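Local coordinates for protein 4-hydroxy-tetrahydrodipicolinate synthase (Methylacidiphilum fumariolicum SolV, PDB 6T3T) that probably catalyses the condensation of pyruvate with aspartate semialdehyde to 4-hydroxy-tetrahydrodipicolinate, a step of lysine biosynthesis, at residues A[22-27]-A[61-66]. Sequence-based numbering, arbitrary orientation.
Sequences KALERL and RLTAEI
Facing each other through Leu-24 and Ile-66, the helical segments 22-27 and 61-66 run in broadly the same direction, their axes 10.3 Å apart at closest approach and crossed at -48°. The example illustrates how a few aliphatic side chains can join two neighbouring helices. Leu-24 points toward the other helix from its first bond, and its CG lies anti to the backbone N (chi1 -178°). Its CD2 methyl does the reaching and rests 3.8 Å from Leu-62 CB, with the CD1 methyl of Leu-62 a little farther off, and the two leucines meet at a slant. One turn later, Ile-66 sets its CD1 against two successive residues of the other helix, 4.2 Å from Leu-24 CG and 3.5 Å from Glu-25 CG. Glu-25 thus contributes its CG methylene, its side chain crossing that of the isoleucine at about a right angle, while its carboxylate OE1 forms a long salt bridge to Lys-22 NZ (3.8 Å) within the same helix. Thr-63 borders the leucine methyl, but its OG1 is hydrogen-bonded to Leu-59 O, one turn back. Leu-28 continues the apolar seam by touching both Thr-63 and Ile-66, and Pro-13 and Ile-10 cover Leu-24. Such side-by-side packing of helices 21-32 and 53-67, following the first and second strands of the parallel barrel, is characteristic of the outer helical layer of a TIM barrel, the fold of the DapA family.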
loop_
_atom_site.group_PDB
_atom_site.type_symbol
_atom_site.label_atom_id
_atom_site.label_comp_id
_atom_site.label_asym_id
_atom_site.label_seq_id
_atom_site.Cartn_x
_atom_site.Cartn_y
_atom_site.Cartn_z
ATOM N N LYS A 22 -7.058 -42.541 2.640
ATOM C CA LYS A 22 -6.164 -43.160 1.676
ATOM C C LYS A 22 -5.320 -42.111 0.953
ATOM O O LYS A 22 -4.109 -42.290 0.774
ATOM C CB LYS A 22 -6.968 -44.001 0.694
ATOM C CG LYS A 22 -6.097 -44.780 -0.292
ATOM C CD LYS A 22 -5.217 -45.814 0.424
ATOM C CE LYS A 22 -3.795 -45.881 -0.162
ATOM N NZ LYS A 22 -2.915 -44.817 0.435
ATOM N N ALA A 23 -5.941 -41.006 0.531
ATOM C CA ALA A 23 -5.190 -39.948 -0.143
ATOM C C ALA A 23 -4.156 -39.343 0.791
ATOM O O ALA A 23 -3.033 -39.035 0.378
ATOM C CB ALA A 23 -6.136 -38.876 -0.656
ATOM N N LEU A 24 -4.525 -39.165 2.055
ATOM C CA LEU A 24 -3.591 -38.625 3.031
ATOM C C LEU A 24 -2.396 -39.552 3.207
ATOM O O LEU A 24 -1.246 -39.098 3.243
ATOM C CB LEU A 24 -4.309 -38.396 4.365
ATOM C CG LEU A 24 -3.498 -37.795 5.509
ATOM C CD1 LEU A 24 -2.910 -36.443 5.126
ATOM C CD2 LEU A 24 -4.362 -37.684 6.742
ATOM N N GLU A 25 -2.653 -40.854 3.360
ATOM C CA GLU A 25 -1.571 -41.814 3.485
ATOM C C GLU A 25 -0.665 -41.763 2.264
ATOM O O GLU A 25 0.562 -41.784 2.387
ATOM C CB GLU A 25 -2.131 -43.224 3.685
ATOM C CG GLU A 25 -2.901 -43.400 4.973
ATOM C CD GLU A 25 -3.780 -44.658 5.001
ATOM O OE1 GLU A 25 -3.742 -45.463 4.040
ATOM O OE2 GLU A 25 -4.528 -44.829 5.990
ATOM N N ARG A 26 -1.247 -41.753 1.065
ATOM C CA ARG A 26 -0.385 -41.753 -0.112
ATOM C C ARG A 26 0.461 -40.493 -0.161
ATOM O O ARG A 26 1.643 -40.551 -0.510
ATOM C CB ARG A 26 -1.170 -41.916 -1.414
ATOM C CG ARG A 26 -0.188 -42.315 -2.556
ATOM C CD ARG A 26 -0.823 -42.802 -3.880
ATOM N NE ARG A 26 -1.609 -44.040 -3.768
ATOM C CZ ARG A 26 -1.113 -45.251 -3.487
ATOM N NH1 ARG A 26 0.188 -45.421 -3.258
ATOM N NH2 ARG A 26 -1.931 -46.301 -3.422
ATOM N N LEU A 27 -0.141 -39.339 0.141
ATOM C CA LEU A 27 0.599 -38.080 0.093
ATOM C C LEU A 27 1.719 -38.066 1.127
ATOM O O LEU A 27 2.843 -37.623 0.839
ATOM C CB LEU A 27 -0.368 -36.905 0.267
ATOM C CG LEU A 27 0.097 -35.452 0.346
ATOM C CD1 LEU A 27 0.262 -34.758 -1.029
ATOM C CD2 LEU A 27 -0.901 -34.687 1.205
ATOM N N ARG A 61 -3.977 -36.255 14.236
ATOM C CA ARG A 61 -3.768 -37.606 14.740
ATOM C C ARG A 61 -3.409 -38.564 13.615
ATOM O O ARG A 61 -2.503 -39.393 13.764
ATOM C CB ARG A 61 -5.008 -38.099 15.489
ATOM C CG ARG A 61 -4.745 -39.326 16.352
ATOM C CD ARG A 61 -5.797 -39.417 17.432
ATOM N NE ARG A 61 -7.047 -38.884 16.923
ATOM C CZ ARG A 61 -7.905 -38.161 17.640
ATOM N NH1 ARG A 61 -7.629 -37.849 18.907
ATOM N NH2 ARG A 61 -9.022 -37.723 17.063
ATOM N N LEU A 62 -4.142 -38.493 12.497
ATOM C CA LEU A 62 -3.856 -39.370 11.366
ATOM C C LEU A 62 -2.450 -39.156 10.846
ATOM O O LEU A 62 -1.745 -40.121 10.530
ATOM C CB LEU A 62 -4.839 -39.108 10.236
ATOM C CG LEU A 62 -6.206 -39.722 10.418
ATOM C CD1 LEU A 62 -7.175 -39.010 9.476
ATOM C CD2 LEU A 62 -6.131 -41.219 10.149
ATOM N N THR A 63 -2.039 -37.889 10.727
ATOM C CA THR A 63 -0.689 -37.571 10.291
ATOM C C THR A 63 0.338 -38.193 11.232
ATOM O O THR A 63 1.293 -38.824 10.780
ATOM C CB THR A 63 -0.506 -36.052 10.191
ATOM O OG1 THR A 63 -1.476 -35.502 9.284
ATOM C CG2 THR A 63 0.903 -35.707 9.706
ATOM N N ALA A 64 0.138 -38.052 12.549
ATOM C CA ALA A 64 1.073 -38.654 13.496
ATOM C C ALA A 64 1.070 -40.159 13.366
ATOM O O ALA A 64 2.133 -40.785 13.351
ATOM C CB ALA A 64 0.757 -38.251 14.938
ATOM N N GLU A 65 -0.119 -40.765 13.262
ATOM C CA GLU A 65 -0.182 -42.216 13.157
ATOM C C GLU A 65 0.503 -42.717 11.897
ATOM O O GLU A 65 1.297 -43.661 11.965
ATOM C CB GLU A 65 -1.624 -42.690 13.171
ATOM C CG GLU A 65 -2.180 -42.710 14.554
ATOM C CD GLU A 65 -3.670 -42.719 14.534
ATOM O OE1 GLU A 65 -4.262 -42.516 15.610
ATOM O OE2 GLU A 65 -4.242 -42.943 13.447
ATOM N N ILE A 66 0.247 -42.064 10.750
ATOM C CA ILE A 66 0.836 -42.508 9.481
ATOM C C ILE A 66 2.345 -42.314 9.491
ATOM O O ILE A 66 3.098 -43.236 9.173
ATOM C CB ILE A 66 0.195 -41.771 8.289
ATOM C CG1 ILE A 66 -1.235 -42.268 8.047
ATOM C CG2 ILE A 66 1.037 -41.941 7.031
ATOM C CD1 ILE A 66 -2.186 -41.141 7.592
#